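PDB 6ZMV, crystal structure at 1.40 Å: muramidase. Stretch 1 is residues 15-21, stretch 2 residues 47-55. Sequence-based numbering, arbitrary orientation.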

# COMPACT_ATOMS: atom_id res chain seq x y z
N ASN A 15 9.53 17.72 -1.15
CA ASN A 15 8.89 18.88 -1.81
C ASN A 15 7.63 18.39 -2.49
O ASN A 15 7.61 18.05 -3.68
CB ASN A 15 9.87 19.49 -2.79
CG ASN A 15 9.41 20.74 -3.49
OD1 ASN A 15 10.13 21.30 -4.37
ND2 ASN A 15 8.22 21.14 -3.19
N TYR A 16 6.55 18.36 -1.73
CA TYR A 16 5.27 17.78 -2.18
C TYR A 16 4.78 18.55 -3.42
O TYR A 16 4.26 17.99 -4.39
CB TYR A 16 4.20 17.80 -1.12
CG TYR A 16 4.69 17.25 0.20
CD1 TYR A 16 4.82 15.90 0.42
CD2 TYR A 16 5.09 18.08 1.22
CE1 TYR A 16 5.36 15.39 1.60
CE2 TYR A 16 5.66 17.62 2.41
CZ TYR A 16 5.85 16.26 2.59
OH TYR A 16 6.44 15.84 3.72
N ALA A 17 4.87 19.87 -3.34
CA ALA A 17 4.39 20.74 -4.43
C ALA A 17 5.21 20.53 -5.69
O ALA A 17 4.67 20.52 -6.82
CB ALA A 17 4.40 22.19 -4.03
N GLY A 18 6.51 20.36 -5.52
CA GLY A 18 7.37 20.07 -6.69
C GLY A 18 6.96 18.75 -7.31
O GLY A 18 6.91 18.64 -8.52
N ALA A 19 6.68 17.74 -6.49
CA ALA A 19 6.23 16.44 -7.00
C ALA A 19 4.93 16.64 -7.81
O ALA A 19 4.86 16.17 -8.96
CB ALA A 19 6.04 15.47 -5.86
N TYR A 20 3.94 17.33 -7.26
CA TYR A 20 2.68 17.60 -7.97
C TYR A 20 3.00 18.34 -9.30
O TYR A 20 2.51 17.97 -10.38
CB TYR A 20 1.73 18.41 -7.10
CG TYR A 20 0.41 18.65 -7.76
CD1 TYR A 20 0.29 19.67 -8.70
CD2 TYR A 20 -0.69 17.83 -7.54
CE1 TYR A 20 -0.91 19.89 -9.38
CE2 TYR A 20 -1.90 18.05 -8.19
CZ TYR A 20 -1.99 19.06 -9.16
OH TYR A 20 -3.14 19.26 -9.84
N ASN A 21 3.82 19.37 -9.23
CA ASN A 21 4.03 20.21 -10.43
C ASN A 21 4.71 19.35 -11.49
O ASN A 21 4.50 19.58 -12.68
CB ASN A 21 4.86 21.44 -10.13
CG ASN A 21 4.12 22.44 -9.29
OD1 ASN A 21 2.89 22.46 -9.28
ND2 ASN A 21 4.85 23.30 -8.61
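Stretch 2 (47-55) TGATKAGLI

Where a helix must pack against an aromatic ring, glycine can let the backbone itself serve as the packing surface, and the muramidase structure gives a clear example. Gly48 lies over one face of the Tyr16 ring, with its CA 3.9 Å from the ring centroid and 26° off the ring normal, a CH-pi contact made by main chain rather than side chain. The closest pair is Tyr16 CD2 and Gly48 CA, at 3.5 Å. A CB on Gly48 would point toward stretch 1 and, built with ideal geometry, would fall 2.2 Å from Tyr16 CE2, a clash. The same face of the ring also covers the next peptide, with Tyr16 CG 3.8 Å from Ala49 N.

Stretch 2 enters as the last part of a helix that begins earlier in the chain. Helical bonds such as Lys51 N to Thr47 O and Ala52 N to Gly48 O, both 3.1 Å, hold this segment together. Gly53 then leaves helical conformation with phi/psi of 85/18°, a positive phi that favours glycine. The chain bends sharply away from the helix axis in a Schellman motif, in which Leu54 N bonds to Ala49 O at 3.0 Å and Gly53 N to Thr50 O at 3.1 Å. Beyond it the backbone is extended, with phi/psi of -81/138° at Leu54 and -71/146° at Ile55, the latter in a strand.

Stretch 1 is a helix from Tyr16 to Asn21, with Asn15 at its N-cap position. The two stretches run in the same general sense: Tyr16 CA lies 5.7 Å from Ala49 CA, Ala17 CA 4.9 Å from Ala52 CA, and Tyr20 CA 6.6 Å from Leu54 CA. By these CA spacings, the chains come closest between two alanines, Ala17 and Ala52. Ala52 points its CB toward stretch 1, where it meets Tyr16 CB at 3.7 Å and the backbone Ala17 N at 3.8 Å.

One helical turn after Tyr16, Tyr20 meets the turn that follows the helix of stretch 2. Its CD2 approaches Ala52 O at 3.4 Å, and its CE2 lies 3.6 Å from Gly53 O. Leu54 reaches in from the side: its CD2 sits at the edge of the Tyr20 ring, 4.0 Å from Tyr20 CD2, while its CD1 lies 4.3 Å from Tyr16 CB. No hydrogen bond crosses between the stretches. The contact, burying 331 Å² summed over both sides, thus rests on close packing, with two tyrosines set against small residues, exposed backbone and one leucine.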

# COMPACT_ATOMS: atom_id res chain seq x y z
N THR A 47 0.03 15.78 5.75
CA THR A 47 -0.38 17.21 5.72
C THR A 47 0.18 17.87 4.47
O THR A 47 -0.52 18.60 3.78
CB THR A 47 0.10 17.89 6.99
OG1 THR A 47 -0.49 17.26 8.13
CG2 THR A 47 -0.22 19.34 6.98
N GLY A 48 1.46 17.70 4.19
CA GLY A 48 2.10 18.33 3.04
C GLY A 48 1.48 17.85 1.76
O GLY A 48 1.29 18.63 0.80
N ALA A 49 1.21 16.56 1.67
CA ALA A 49 0.58 15.99 0.48
C ALA A 49 -0.79 16.59 0.28
O ALA A 49 -1.15 16.94 -0.88
CB ALA A 49 0.46 14.49 0.56
N THR A 50 -1.55 16.72 1.34
CA THR A 50 -2.92 17.27 1.25
C THR A 50 -2.87 18.69 0.66
O THR A 50 -3.60 18.98 -0.31
CB THR A 50 -3.60 17.31 2.62
OG1 THR A 50 -3.62 16.00 3.17
CG2 THR A 50 -5.02 17.81 2.52
N LYS A 51 -2.02 19.53 1.22
CA LYS A 51 -1.97 20.94 0.82
C LYS A 51 -1.47 21.09 -0.60
O LYS A 51 -1.86 22.06 -1.29
CB LYS A 51 -1.04 21.65 1.80
CG LYS A 51 -1.69 21.80 3.18
CD LYS A 51 -0.86 22.60 4.18
CE LYS A 51 -1.45 22.65 5.59
NZ LYS A 51 -0.66 23.47 6.53
N ALA A 52 -0.67 20.16 -1.09
CA ALA A 52 -0.10 20.20 -2.45
C ALA A 52 -1.09 19.68 -3.48
O ALA A 52 -0.75 19.72 -4.68
CB ALA A 52 1.19 19.41 -2.53
N GLY A 53 -2.22 19.12 -3.06
CA GLY A 53 -3.24 18.60 -3.97
C GLY A 53 -2.97 17.18 -4.40
O GLY A 53 -3.61 16.69 -5.37
N LEU A 54 -2.13 16.45 -3.70
CA LEU A 54 -1.94 14.99 -3.97
C LEU A 54 -3.03 14.19 -3.31
O LEU A 54 -3.38 14.43 -2.13
CB LEU A 54 -0.58 14.55 -3.45
CG LEU A 54 0.63 15.15 -4.12
CD1 LEU A 54 1.87 14.94 -3.28
CD2 LEU A 54 0.79 14.67 -5.56
N ILE A 55 -3.54 13.20 -4.02
CA ILE A 55 -4.38 12.17 -3.40
C ILE A 55 -3.42 11.35 -2.54
O ILE A 55 -2.25 11.20 -2.94
CB ILE A 55 -5.02 11.32 -4.51
CG1 ILE A 55 -6.01 12.19 -5.28
CG2 ILE A 55 -5.63 10.02 -4.03
CD1 ILE A 55 -6.54 11.66 -6.61